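Local coordinates for protein extracellular invertase (Aspergillus kawachii, PDB 5XH8) that probably cleaves sucrose and transfers fructosyl units to make fructooligosaccharides such as 1-kestose, as a family 32 beta-fructofuranosidase, at residues N105-L110 with Q136-S141. Sequence-based numbering, arbitrary orientation.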
ATOM      1  N   ASN A 105      -9.515 -23.050   6.437  1.00 27.44           N
ATOM      2  CA  ASN A 105      -9.749 -22.883   7.849  1.00 29.58           C
ATOM      3  C   ASN A 105      -8.853 -21.749   8.326  1.00 29.50           C
ATOM      4  O   ASN A 105      -7.762 -21.986   8.838  1.00 27.58           O
ATOM      5  CB  ASN A 105      -9.423 -24.203   8.564  1.00 33.25           C
ATOM      6  CG  ASN A 105     -10.256 -24.393   9.814  1.00 40.15           C
ATOM      7  OD1 ASN A 105     -10.517 -23.441  10.540  1.00 38.46           O
ATOM      8  ND2 ASN A 105     -10.732 -25.628  10.041  1.00 47.39           N
ATOM      9  N   GLY A 106      -9.305 -20.512   8.117  1.00 27.24           N
ATOM     10  CA  GLY A 106      -8.463 -19.350   8.322  1.00 27.83           C
ATOM     11  C   GLY A 106      -8.906 -18.520   9.500  1.00 27.96           C
ATOM     12  O   GLY A 106      -9.160 -19.056  10.592  1.00 29.38           O
ATOM     13  N   ILE A 107      -9.036 -17.216   9.269  1.00 26.88           N
ATOM     14  CA  ILE A 107      -9.420 -16.272  10.300  1.00 27.27           C
ATOM     15  C   ILE A 107     -10.821 -16.654  10.794  1.00 27.75           C
ATOM     16  O   ILE A 107     -11.739 -16.888   9.994  1.00 24.63           O
ATOM     17  CB  ILE A 107      -9.384 -14.807   9.779  1.00 28.04           C
ATOM     18  CG1 ILE A 107      -7.957 -14.423   9.366  1.00 28.06           C
ATOM     19  CG2 ILE A 107      -9.927 -13.862  10.836  1.00 28.25           C
ATOM     20  CD1 ILE A 107      -7.821 -13.084   8.643  1.00 28.09           C
ATOM     21  N   ASN A 108     -10.974 -16.753  12.115  1.00 26.39           N
ATOM     22  CA  ASN A 108     -12.216 -17.215  12.741  1.00 25.94           C
ATOM     23  C   ASN A 108     -12.732 -18.556  12.234  1.00 25.23           C
ATOM     24  O   ASN A 108     -13.912 -18.799  12.257  1.00 26.42           O
ATOM     25  CB  ASN A 108     -13.302 -16.162  12.639  1.00 27.95           C
ATOM     26  CG  ASN A 108     -13.035 -14.968  13.532  1.00 30.22           C
ATOM     27  OD1 ASN A 108     -11.959 -14.863  14.136  1.00 33.48           O
ATOM     28  ND2 ASN A 108     -14.001 -14.048  13.607  1.00 28.60           N
ATOM     29  N   GLY A 109     -11.842 -19.425  11.782  1.00 24.81           N
ATOM     30  CA  GLY A 109     -12.257 -20.691  11.196  1.00 27.45           C
ATOM     31  C   GLY A 109     -13.024 -20.571   9.875  1.00 29.78           C
ATOM     32  O   GLY A 109     -13.722 -21.522   9.465  1.00 28.73           O
ATOM     33  N   LEU A 110     -12.879 -19.421   9.209  1.00 27.21           N
ATOM     34  CA  LEU A 110     -13.589 -19.128   7.971  1.00 27.70           C
ATOM     35  C   LEU A 110     -12.665 -19.228   6.763  1.00 25.17           C
ATOM     36  O   LEU A 110     -11.453 -19.028   6.895  1.00 23.35           O
ATOM     37  CB  LEU A 110     -14.173 -17.728   8.031  1.00 28.93           C
ATOM     38  CG  LEU A 110     -15.186 -17.514   9.162  1.00 30.31           C
ATOM     39  CD1 LEU A 110     -15.495 -16.043   9.258  1.00 33.05           C
ATOM     40  CD2 LEU A 110     -16.446 -18.309   8.931  1.00 30.78           C
ATOM     41  N   GLN A 136      -1.381  -7.544  -2.167  1.00 19.05           N
ATOM     42  CA  GLN A 136      -2.097  -8.762  -1.776  1.00 20.10           C
ATOM     43  C   GLN A 136      -2.909  -8.459  -0.520  1.00 20.12           C
ATOM     44  O   GLN A 136      -2.343  -7.986   0.492  1.00 21.36           O
ATOM     45  CB  GLN A 136      -1.152  -9.952  -1.581  1.00 20.99           C
ATOM     46  CG  GLN A 136       0.086  -9.950  -2.479  1.00 21.40           C
ATOM     47  CD  GLN A 136      -0.248  -9.943  -3.956  1.00 21.25           C
ATOM     48  OE1 GLN A 136      -1.233 -10.546  -4.396  1.00 21.38           O
ATOM     49  NE2 GLN A 136       0.588  -9.268  -4.739  1.00 21.75           N
ATOM     50  N   SER A 137      -4.220  -8.722  -0.597  1.00 19.16           N
ATOM     51  CA  SER A 137      -5.191  -8.359   0.429  1.00 19.07           C
ATOM     52  C   SER A 137      -5.955  -9.571   0.888  1.00 18.80           C
ATOM     53  O   SER A 137      -5.972 -10.608   0.196  1.00 18.54           O
ATOM     54  CB  SER A 137      -6.159  -7.294  -0.103  1.00 19.29           C
ATOM     55  OG  SER A 137      -5.476  -6.065  -0.315  1.00 19.63           O
ATOM     56  N   LEU A 138      -6.603  -9.433   2.046  1.00 19.64           N
ATOM     57  CA  LEU A 138      -7.411 -10.503   2.643  1.00 19.72           C
ATOM     58  C   LEU A 138      -8.899 -10.207   2.614  1.00 19.79           C
ATOM     59  O   LEU A 138      -9.330  -9.058   2.782  1.00 18.57           O
ATOM     60  CB  LEU A 138      -7.030 -10.736   4.114  1.00 21.25           C
ATOM     61  CG  LEU A 138      -5.630 -11.294   4.400  1.00 22.27           C
ATOM     62  CD1 LEU A 138      -5.456 -11.376   5.918  1.00 23.14           C
ATOM     63  CD2 LEU A 138      -5.404 -12.653   3.769  1.00 22.83           C
ATOM     64  N   ALA A 139      -9.664 -11.276   2.389  1.00 18.55           N
ATOM     65  CA  ALA A 139     -11.091 -11.286   2.562  1.00 19.13           C
ATOM     66  C   ALA A 139     -11.494 -12.618   3.205  1.00 19.79           C
ATOM     67  O   ALA A 139     -10.783 -13.626   3.116  1.00 19.76           O
ATOM     68  CB  ALA A 139     -11.812 -11.097   1.238  1.00 19.05           C
ATOM     69  N   VAL A 140     -12.639 -12.588   3.858  1.00 20.39           N
ATOM     70  CA  VAL A 140     -13.168 -13.743   4.570  1.00 22.68           C
ATOM     71  C   VAL A 140     -14.630 -13.955   4.217  1.00 20.60           C
ATOM     72  O   VAL A 140     -15.379 -12.996   4.136  1.00 22.85           O
ATOM     73  CB  VAL A 140     -13.065 -13.506   6.095  1.00 24.13           C
ATOM     74  CG1 VAL A 140     -13.776 -14.607   6.836  1.00 29.50           C
ATOM     75  CG2 VAL A 140     -11.599 -13.473   6.494  1.00 24.51           C
ATOM     76  N   SER A 141     -15.039 -15.197   4.020  1.00 21.31           N
ATOM     77  CA  SER A 141     -16.461 -15.504   3.837  1.00 22.25           C
ATOM     78  C   SER A 141     -17.064 -16.089   5.103  1.00 23.48           C
ATOM     79  O   SER A 141     -16.678 -17.177   5.519  1.00 24.28           O
ATOM     80  CB  SER A 141     -16.732 -16.464   2.700  1.00 22.00           C
ATOM     81  OG  SER A 141     -18.154 -16.681   2.632  1.00 23.87           O
TER
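Leu110 lies across Val140 at roughly a right angle, in a beta-propeller blade of the glycoside hydrolase family 32 catalytic domain. The blade is a four-stranded antiparallel sheet; 105-110 is in the loop joining strands 96-103 and 112-118, and Val140 belongs to strand 134-140, next to 112-118 in the sheet. The overlap is tight: Val140 CG1, anti to its backbone N (chi1 172°), comes within 3.3 Å of Leu110 CD1 and 3.4 Å of Leu110 CB, both shorter than usual carbon contacts. The other methyl, Val140 CG2, lies at the longer distance of 4.2 Å from Ile107 CB. Two residues earlier on the strand, Leu138 CD1 meets Ile107 CD1 at 4.0 Å, with chi2 of Ile107 extended at 171°. Leu138 and Val140 thus present their side chains to the same loop, and the side-chain contacts are apolar. The loop holds its own shape through backbone bonds Gly106 N to Leu110 O, Gly109 N to Gly106 O and Leu110 N to Ile107 O, while Thr112 OG1 bonds to both Ile107 N and Leu110 O. Beyond Val140, the carbonyl of Ser141 borders the leucine, its O 3.6 Å from both CB and CD2 of Leu110.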